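Local coordinates for glycosyl hydrolase family 61, 2 protein (Heterobasidion irregulare TC 32-1, PDB 5NNS) that oxidatively cleaves the glycosidic bonds of crystalline and amorphous polysaccharides at C1, using one copper ion, a reducing agent and O2 or H2O2, at residues T118-T123 with S208-T213; L156-S161 with V202-Y207. All coordinates share one frame; numbering follows the deposited sequence.

Interaction 1: residues T118-T123 with S208-T213; sequences TLTSGT and SHETET. With NAG (2-acetamido-2-deoxy-beta-D-glucopyranose), chain C.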
ATOM      1  N   THR A 118      -6.846 -20.412  11.022  1.00 15.77           N
ATOM      2  CA  THR A 118      -5.638 -20.206  11.793  1.00 16.18           C
ATOM      3  C   THR A 118      -4.604 -19.517  10.934  1.00 16.53           C
ATOM      4  O   THR A 118      -4.752 -19.453   9.710  1.00 16.86           O
ATOM      5  CB  THR A 118      -5.061 -21.540  12.277  1.00 16.07           C
ATOM      6  OG1 THR A 118      -4.739 -22.350  11.144  1.00 16.48           O
ATOM      7  CG2 THR A 118      -6.062 -22.274  13.164  1.00 15.81           C
ATOM      8  N   LEU A 119      -3.544 -19.028  11.569  1.00 16.75           N
ATOM      9  CA  LEU A 119      -2.458 -18.357  10.848  1.00 17.11           C
ATOM     10  C   LEU A 119      -1.933 -19.211   9.686  1.00 17.29           C
ATOM     11  O   LEU A 119      -1.670 -18.693   8.600  1.00 17.41           O
ATOM     12  CB  LEU A 119      -1.295 -18.020  11.793  1.00 17.39           C
ATOM     13  CG  LEU A 119      -1.511 -17.041  12.953  1.00 17.65           C
ATOM     14  CD1 LEU A 119      -0.248 -16.990  13.804  1.00 17.83           C
ATOM     15  CD2 LEU A 119      -1.873 -15.646  12.461  1.00 17.64           C
ATOM     16  N   THR A 120      -1.811 -20.519   9.923  1.00 17.51           N
ATOM     17  CA  THR A 120      -1.171 -21.445   8.976  1.00 17.69           C
ATOM     18  C   THR A 120      -2.088 -22.172   7.982  1.00 17.65           C
ATOM     19  O   THR A 120      -1.596 -22.664   6.956  1.00 17.76           O
ATOM     20  CB  THR A 120      -0.384 -22.518   9.740  1.00 17.74           C
ATOM     21  OG1 THR A 120      -1.269 -23.211  10.631  1.00 18.20           O
ATOM     22  CG2 THR A 120       0.742 -21.881  10.522  1.00 17.95           C
ATOM     23  N   SER A 121      -3.388 -22.253   8.286  0.50 17.41           N
ATOM     24  CA  SER A 121      -4.373 -22.911   7.408  0.50 17.28           C
ATOM     25  C   SER A 121      -5.600 -22.047   7.058  0.50 17.23           C
ATOM     26  O   SER A 121      -6.537 -22.541   6.421  0.50 17.61           O
ATOM     27  CB  SER A 121      -4.849 -24.218   8.051  0.50 17.22           C
ATOM     28  OG  SER A 121      -5.871 -23.975   9.002  0.50 17.00           O
ATOM     29  N   GLY A 122      -5.574 -20.763   7.405  1.00 16.90           N
ATOM     30  CA  GLY A 122      -6.736 -19.881   7.254  1.00 16.42           C
ATOM     31  C   GLY A 122      -6.787 -19.136   5.930  1.00 15.66           C
ATOM     32  O   GLY A 122      -5.989 -19.381   5.026  1.00 15.82           O
ATOM     33  N   THR A 123      -7.748 -18.226   5.826  1.00 14.96           N
ATOM     34  CA  THR A 123      -7.910 -17.379   4.657  1.00 14.52           C
ATOM     35  C   THR A 123      -7.392 -15.985   4.985  1.00 13.64           C
ATOM     36  O   THR A 123      -7.858 -15.353   5.938  1.00 13.36           O
ATOM     37  CB  THR A 123      -9.391 -17.291   4.245  1.00 14.71           C
ATOM     38  OG1 THR A 123      -9.860 -18.599   3.916  1.00 14.94           O
ATOM     39  CG2 THR A 123      -9.579 -16.366   3.038  1.00 14.75           C
ATOM     40  N   SER A 208       5.050 -21.678  14.830  1.00 15.21           N
ATOM     41  CA  SER A 208       4.928 -21.961  16.267  1.00 15.66           C
ATOM     42  C   SER A 208       3.596 -21.476  16.868  1.00 15.97           C
ATOM     43  O   SER A 208       3.466 -21.419  18.081  1.00 16.59           O
ATOM     44  CB  SER A 208       6.096 -21.319  17.016  1.00 15.72           C
ATOM     45  OG  SER A 208       7.330 -21.791  16.507  1.00 15.70           O
ATOM     46  N   HIS A 209       2.622 -21.124  16.027  1.00 16.38           N
ATOM     47  CA  HIS A 209       1.322 -20.603  16.466  1.00 17.07           C
ATOM     48  C   HIS A 209       0.238 -21.082  15.501  1.00 17.91           C
ATOM     49  O   HIS A 209      -0.632 -20.306  15.086  1.00 17.49           O
ATOM     50  CB  HIS A 209       1.337 -19.068  16.520  1.00 17.11           C
ATOM     51  CG  HIS A 209       2.257 -18.508  17.554  1.00 17.19           C
ATOM     52  ND1 HIS A 209       3.554 -18.133  17.274  1.00 17.42           N
ATOM     53  CD2 HIS A 209       2.077 -18.285  18.876  1.00 17.38           C
ATOM     54  CE1 HIS A 209       4.129 -17.692  18.379  1.00 17.41           C
ATOM     55  NE2 HIS A 209       3.253 -17.770  19.364  1.00 17.53           N
ATOM     56  N   GLU A 210       0.279 -22.374  15.177  1.00 19.20           N
ATOM     57  CA  GLU A 210      -0.542 -22.938  14.105  1.00 20.30           C
ATOM     58  C   GLU A 210      -2.024 -23.100  14.446  1.00 20.05           C
ATOM     59  O   GLU A 210      -2.828 -23.354  13.546  1.00 20.49           O
ATOM     60  CB  GLU A 210       0.027 -24.286  13.639  1.00 21.91           C
ATOM     61  CG  GLU A 210       1.477 -24.226  13.171  1.00 22.99           C
ATOM     62  CD  GLU A 210       1.800 -25.199  12.040  1.00 24.43           C
ATOM     63  OE1 GLU A 210       1.287 -26.341  12.048  1.00 25.39           O
ATOM     64  OE2 GLU A 210       2.592 -24.825  11.141  1.00 25.57           O
ATOM     65  N   THR A 211      -2.376 -22.977  15.726  1.00 19.46           N
ATOM     66  CA  THR A 211      -3.772 -22.936  16.176  1.00 19.30           C
ATOM     67  C   THR A 211      -4.280 -21.517  16.474  1.00 18.75           C
ATOM     68  O   THR A 211      -5.454 -21.352  16.808  1.00 18.47           O
ATOM     69  CB  THR A 211      -3.982 -23.808  17.439  1.00 19.60           C
ATOM     70  OG1 THR A 211      -3.371 -23.188  18.579  1.00 19.55           O
ATOM     71  CG2 THR A 211      -3.397 -25.209  17.234  1.00 19.91           C
ATOM     72  N   GLU A 212      -3.409 -20.508  16.363  1.00 18.18           N
ATOM     73  CA  GLU A 212      -3.788 -19.109  16.593  1.00 17.74           C
ATOM     74  C   GLU A 212      -4.739 -18.596  15.503  1.00 17.07           C
ATOM     75  O   GLU A 212      -4.464 -18.740  14.321  1.00 16.79           O
ATOM     76  CB  GLU A 212      -2.546 -18.220  16.641  1.00 18.13           C
ATOM     77  CG  GLU A 212      -2.829 -16.747  16.943  1.00 18.51           C
ATOM     78  CD  GLU A 212      -1.568 -15.910  17.092  1.00 18.80           C
ATOM     79  OE1 GLU A 212      -0.556 -16.429  17.617  1.00 18.84           O
ATOM     80  OE2 GLU A 212      -1.590 -14.726  16.690  1.00 19.04           O
ATOM     81  N   THR A 213      -5.834 -17.976  15.931  1.00 16.62           N
ATOM     82  CA  THR A 213      -6.877 -17.453  15.049  1.00 16.38           C
ATOM     83  C   THR A 213      -7.010 -15.912  15.072  1.00 16.03           C
ATOM     84  O   THR A 213      -7.883 -15.362  14.395  1.00 16.32           O
ATOM     85  CB  THR A 213      -8.222 -18.079  15.444  1.00 16.41           C
ATOM     86  OG1 THR A 213      -8.468 -17.825  16.830  1.00 16.44           O
ATOM     87  CG2 THR A 213      -8.193 -19.589  15.213  1.00 16.21           C
TER
HETATM   88  C1  NAG C 301      -3.130 -12.793  19.466  1.00 19.15           C
HETATM   89  C2  NAG C 301      -2.029 -11.747  19.247  1.00 19.74           C
HETATM   90  C3  NAG C 301      -1.041 -11.701  20.402  1.00 20.48           C
HETATM   91  C4  NAG C 301      -1.776 -11.465  21.713  1.00 21.23           C
HETATM   92  C5  NAG C 301      -2.785 -12.594  21.925  1.00 21.36           C
HETATM   93  C6  NAG C 301      -3.594 -12.325  23.192  1.00 21.90           C
HETATM   94  C7  NAG C 301      -1.254 -11.276  16.957  1.00 19.84           C
HETATM   95  C8  NAG C 301      -0.382 -11.736  15.825  1.00 19.71           C
HETATM   96  N2  NAG C 301      -1.250 -12.037  18.051  1.00 19.99           N
HETATM   97  O3  NAG C 301      -0.086 -10.668  20.155  1.00 20.58           O
HETATM   98  O4  NAG C 301      -0.855 -11.410  22.815  1.00 21.95           O
HETATM   99  O5  NAG C 301      -3.674 -12.709  20.801  1.00 20.06           O
HETATM  100  O6  NAG C 301      -4.611 -13.319  23.344  1.00 23.33           O
HETATM  101  O7  NAG C 301      -1.928 -10.264  16.858  1.00 19.87           O
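In the long loop region that follows strand 165-176 of this AA9 enzyme, a type I beta turn from His209 to Glu212 is held against the connection between strands 106-116 and 123-124, where Leu119, Thr118 and Thr120 receive it. Leu119 N donates to Glu212 O at 2.9 Å, nearly along the C=O axis, although the bond is bent at the hydrogen (N-H...O 144°). The same carbonyl also takes a CA-H...O contact, Thr118 CA lying 3.1 Å from Glu212 O. Two positions back in the turn, Glu210 O receives a weak hydrogen bond from Thr120 OG1, and Thr118 CB packs against that oxygen too. Turn and connecting loop are thus joined through backbone carbonyls, with the turn closed internally by Glu212 N to His209 O. Glu210, a residue of the beta-1,4-glucan binding site, crosses Thr120 with its side chain at about a right angle: its CG lies 3.6 Å from Thr120 CG2, and its carboxylate OE2 also rests against this methyl. The chain bends at chi2 (-147°), which sets CD near the same methyl. On Leu119, CG stands anti to the carbonyl carbon (chi1 -63°), and CD1 reaches between the two ends of the turn, 3.6 Å from His209 O and 3.7 Å from Glu212 CD. Tyr215, further along the loop region, also touches this buried leucine. The Glu212 chain is extended beyond CG, and its OE2 comes 3.0 Å from N2 of the N-acetylglucosamine, a sugar of the protein's own glycosylation that is also hydrogen-bonded to Thr216 N. At the start of the turn, the imidazole of His209 bonds through ND1 to Asp205 O.

Interaction 2: residues L156-S161 with V202-Y207; sequences LAIHTS and VNIDIY
Tyr207 reaches from the loop 202-207 to His159 and Ser161, in the segment following strand 147-157 of the AA9 beta-sandwich, so that a tyrosine of the glucan site is joined directly to the segment carrying a histidine that probably binds O2. From CB, which points toward the opposing segment, CG stands anti to the carbonyl carbon (chi1 -50°). Along one edge of the ring, near its plane, CD2 lies 3.3 Å from Ser161 OG, and CE2 comes next, 3.2 Å from His159 O. At the tip, OH donates to His159 O at 2.7 Å; the hydroxyl meets this carbonyl in its plane, on a lone pair, at a C=O...O angle of 132°. One face of the ring is covered by its neighbour Ile206, whose CG1 sits 3.5 Å above the plane, over the centre. Edge, tip and face together therefore limit how the phenol can turn. The imidazole of His159 leads elsewhere, stacking on copper ligand His80 and touching Gln165. Ser161 OG is itself a donor, to Asp205 OD1, which it meets 59° out of the carboxylate plane. That oxygen also takes a weak bond from Tyr207 N, while OD2 is bonded to Ser208 OG, so both carboxylate oxygens of Asp205, another residue of the glucan site, have protein partners. Deeper in, the contact becomes apolar: Ile204 CG2 fits against both CB and CD1 of Ile158, each at 3.9 Å, and Ile206 CG2 meets the same CD1. Between this isoleucine cluster and the hydroxyl and carboxylate groups, one water bridges the two segments, donating to Ile158 O at 2.7 Å and to Ile204 O while accepting from Ile206 N.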
ATOM      1  N   LEU A 156       2.072  -7.484   3.178  1.00 10.11           N
ATOM      2  CA  LEU A 156       2.971  -7.931   4.229  1.00 10.11           C
ATOM      3  C   LEU A 156       2.920  -9.449   4.216  1.00 10.08           C
ATOM      4  O   LEU A 156       2.015 -10.043   4.787  1.00  9.76           O
ATOM      5  CB  LEU A 156       2.550  -7.356   5.587  1.00 10.08           C
ATOM      6  CG  LEU A 156       3.213  -7.923   6.849  1.00 10.24           C
ATOM      7  CD1 LEU A 156       4.728  -7.951   6.728  1.00 10.23           C
ATOM      8  CD2 LEU A 156       2.773  -7.155   8.091  1.00 10.25           C
ATOM      9  N   ALA A 157       3.884 -10.058   3.530  1.00 10.18           N
ATOM     10  CA  ALA A 157       4.021 -11.507   3.480  1.00 10.37           C
ATOM     11  C   ALA A 157       4.780 -11.982   4.715  1.00 10.47           C
ATOM     12  O   ALA A 157       5.897 -11.532   4.957  1.00 10.34           O
ATOM     13  CB  ALA A 157       4.744 -11.932   2.209  1.00 10.38           C
ATOM     14  N   ILE A 158       4.171 -12.893   5.475  1.00 10.64           N
ATOM     15  CA  ILE A 158       4.717 -13.368   6.761  1.00 10.92           C
ATOM     16  C   ILE A 158       4.899 -14.896   6.795  1.00 11.29           C
ATOM     17  O   ILE A 158       4.805 -15.533   7.850  1.00 11.15           O
ATOM     18  CB  ILE A 158       3.853 -12.874   7.951  1.00 10.90           C
ATOM     19  CG1 ILE A 158       2.408 -13.393   7.871  1.00 10.83           C
ATOM     20  CG2 ILE A 158       3.866 -11.355   7.993  1.00 10.85           C
ATOM     21  CD1 ILE A 158       1.568 -13.031   9.081  1.00 10.88           C
ATOM     22  N   HIS A 159       5.178 -15.455   5.621  1.00 11.73           N
ATOM     23  CA  HIS A 159       5.428 -16.881   5.437  1.00 12.40           C
ATOM     24  C   HIS A 159       6.814 -17.338   5.906  1.00 12.97           C
ATOM     25  O   HIS A 159       7.017 -18.540   6.100  1.00 12.93           O
ATOM     26  CB  HIS A 159       5.241 -17.277   3.962  1.00 12.39           C
ATOM     27  CG  HIS A 159       6.118 -16.518   3.017  1.00 12.32           C
ATOM     28  ND1 HIS A 159       5.783 -15.271   2.532  1.00 12.41           N
ATOM     29  CD2 HIS A 159       7.324 -16.818   2.484  1.00 12.27           C
ATOM     30  CE1 HIS A 159       6.743 -14.838   1.735  1.00 12.50           C
ATOM     31  NE2 HIS A 159       7.686 -15.761   1.685  1.00 12.45           N
ATOM     32  N   THR A 160       7.764 -16.408   6.048  1.00 13.61           N
ATOM     33  CA  THR A 160       9.095 -16.724   6.594  1.00 14.40           C
ATOM     34  C   THR A 160       9.167 -16.315   8.057  1.00 14.48           C
ATOM     35  O   THR A 160       8.979 -15.144   8.377  1.00 14.49           O
ATOM     36  CB  THR A 160      10.210 -16.003   5.820  1.00 14.67           C
ATOM     37  OG1 THR A 160      10.130 -16.377   4.449  1.00 15.62           O
ATOM     38  CG2 THR A 160      11.595 -16.370   6.346  1.00 14.78           C
ATOM     39  N   SER A 161       9.452 -17.287   8.922  1.00 14.92           N
ATOM     40  CA  SER A 161       9.519 -17.097  10.379  1.00 15.42           C
ATOM     41  C   SER A 161      10.348 -15.898  10.806  1.00 15.43           C
ATOM     42  O   SER A 161      11.546 -15.861  10.564  1.00 15.69           O
ATOM     43  CB  SER A 161      10.115 -18.338  11.041  1.00 15.58           C
ATOM     44  OG  SER A 161       9.304 -19.459  10.777  1.00 16.20           O
ATOM     45  N   VAL A 202       4.155  -8.202  12.919  1.00 10.24           N
ATOM     46  CA  VAL A 202       5.360  -7.912  12.126  1.00 10.28           C
ATOM     47  C   VAL A 202       6.476  -8.921  12.385  1.00 10.34           C
ATOM     48  O   VAL A 202       7.076  -9.422  11.438  1.00 10.42           O
ATOM     49  CB  VAL A 202       5.885  -6.478  12.392  1.00 10.20           C
ATOM     50  CG1 VAL A 202       7.204  -6.215  11.657  1.00 10.22           C
ATOM     51  CG2 VAL A 202       4.837  -5.455  11.977  1.00 10.14           C
ATOM     52  N   ASN A 203       6.766  -9.175  13.660  1.00 10.34           N
ATOM     53  CA  ASN A 203       7.778 -10.136  14.074  1.00 10.38           C
ATOM     54  C   ASN A 203       7.044 -11.370  14.564  1.00 10.60           C
ATOM     55  O   ASN A 203       6.765 -11.523  15.747  1.00 10.47           O
ATOM     56  CB  ASN A 203       8.663  -9.528  15.170  1.00 10.19           C
ATOM     57  CG  ASN A 203       9.814 -10.433  15.580  1.00 10.15           C
ATOM     58  OD1 ASN A 203      10.193 -11.364  14.860  1.00 10.03           O
ATOM     59  ND2 ASN A 203      10.396 -10.142  16.736  1.00  9.91           N
ATOM     60  N   ILE A 204       6.736 -12.253  13.626  1.00 11.19           N
ATOM     61  CA  ILE A 204       5.842 -13.377  13.873  1.00 11.40           C
ATOM     62  C   ILE A 204       6.409 -14.638  13.247  1.00 11.66           C
ATOM     63  O   ILE A 204       6.983 -14.605  12.161  1.00 11.54           O
ATOM     64  CB  ILE A 204       4.414 -13.080  13.336  1.00 11.59           C
ATOM     65  CG1 ILE A 204       3.423 -14.180  13.746  1.00 11.66           C
ATOM     66  CG2 ILE A 204       4.403 -12.887  11.823  1.00 11.62           C
ATOM     67  CD1 ILE A 204       1.979 -13.740  13.666  1.00 11.75           C
ATOM     68  N   ASP A 205       6.271 -15.742  13.967  1.00 12.12           N
ATOM     69  CA  ASP A 205       6.582 -17.062  13.458  1.00 12.54           C
ATOM     70  C   ASP A 205       5.255 -17.791  13.482  1.00 12.66           C
ATOM     71  O   ASP A 205       4.832 -18.275  14.528  1.00 12.82           O
ATOM     72  CB  ASP A 205       7.620 -17.744  14.361  1.00 12.72           C
ATOM     73  CG  ASP A 205       7.884 -19.206  13.986  1.00 12.89           C
ATOM     74  OD1 ASP A 205       7.573 -19.639  12.852  1.00 12.89           O
ATOM     75  OD2 ASP A 205       8.430 -19.923  14.848  1.00 13.10           O
ATOM     76  N   ILE A 206       4.594 -17.846  12.327  1.00 13.10           N
ATOM     77  CA  ILE A 206       3.273 -18.493  12.214  1.00 13.38           C
ATOM     78  C   ILE A 206       3.315 -19.998  12.532  1.00 13.70           C
ATOM     79  O   ILE A 206       2.334 -20.553  13.032  1.00 13.62           O
ATOM     80  CB  ILE A 206       2.596 -18.247  10.833  1.00 13.45           C
ATOM     81  CG1 ILE A 206       3.373 -18.906   9.678  1.00 13.30           C
ATOM     82  CG2 ILE A 206       2.420 -16.750  10.583  1.00 13.49           C
ATOM     83  CD1 ILE A 206       2.683 -18.776   8.336  1.00 13.27           C
ATOM     84  N   TYR A 207       4.463 -20.630  12.279  1.00 14.04           N
ATOM     85  CA  TYR A 207       4.633 -22.087  12.442  1.00 14.41           C
ATOM     86  C   TYR A 207       4.723 -22.571  13.898  1.00 14.81           C
ATOM     87  O   TYR A 207       4.488 -23.745  14.159  1.00 14.98           O
ATOM     88  CB  TYR A 207       5.837 -22.570  11.623  1.00 14.22           C
ATOM     89  CG  TYR A 207       5.751 -22.064  10.206  1.00 14.22           C
ATOM     90  CD1 TYR A 207       4.700 -22.460   9.372  1.00 14.26           C
ATOM     91  CD2 TYR A 207       6.674 -21.138   9.709  1.00 14.04           C
ATOM     92  CE1 TYR A 207       4.584 -21.966   8.075  1.00 14.10           C
ATOM     93  CE2 TYR A 207       6.567 -20.646   8.415  1.00 13.87           C
ATOM     94  CZ  TYR A 207       5.517 -21.066   7.606  1.00 13.77           C
ATOM     95  OH  TYR A 207       5.369 -20.605   6.329  1.00 13.78           O
TER
HETATM   96  O   HOH W   1       6.066 -16.414  10.050  1.00  9.85           O

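From the N terminus, the chain first reaches 118-123, between strands 106-116 and 123-124, then 156-161, where strand 147-157 runs out into a loop. Beyond strand 165-176 the long C-terminal loop region returns, first to 156-161 through 202-207, closing the inner loop of interaction 2, and at once to 118-123 through 208-213, closing the outer loop of interaction 1. Interaction 2 is therefore nested within interaction 1, their centres 11 Å apart. The two also touch: Thr120 CG2 lies 3.3 Å from Ile206 O, and Leu119 CD1 packs on Ile204 CD1. One continuous run, 202-213, carrying Asp205, Tyr207 and Glu210 of the glucan site, is thus tied to two connections of the six-stranded sheet.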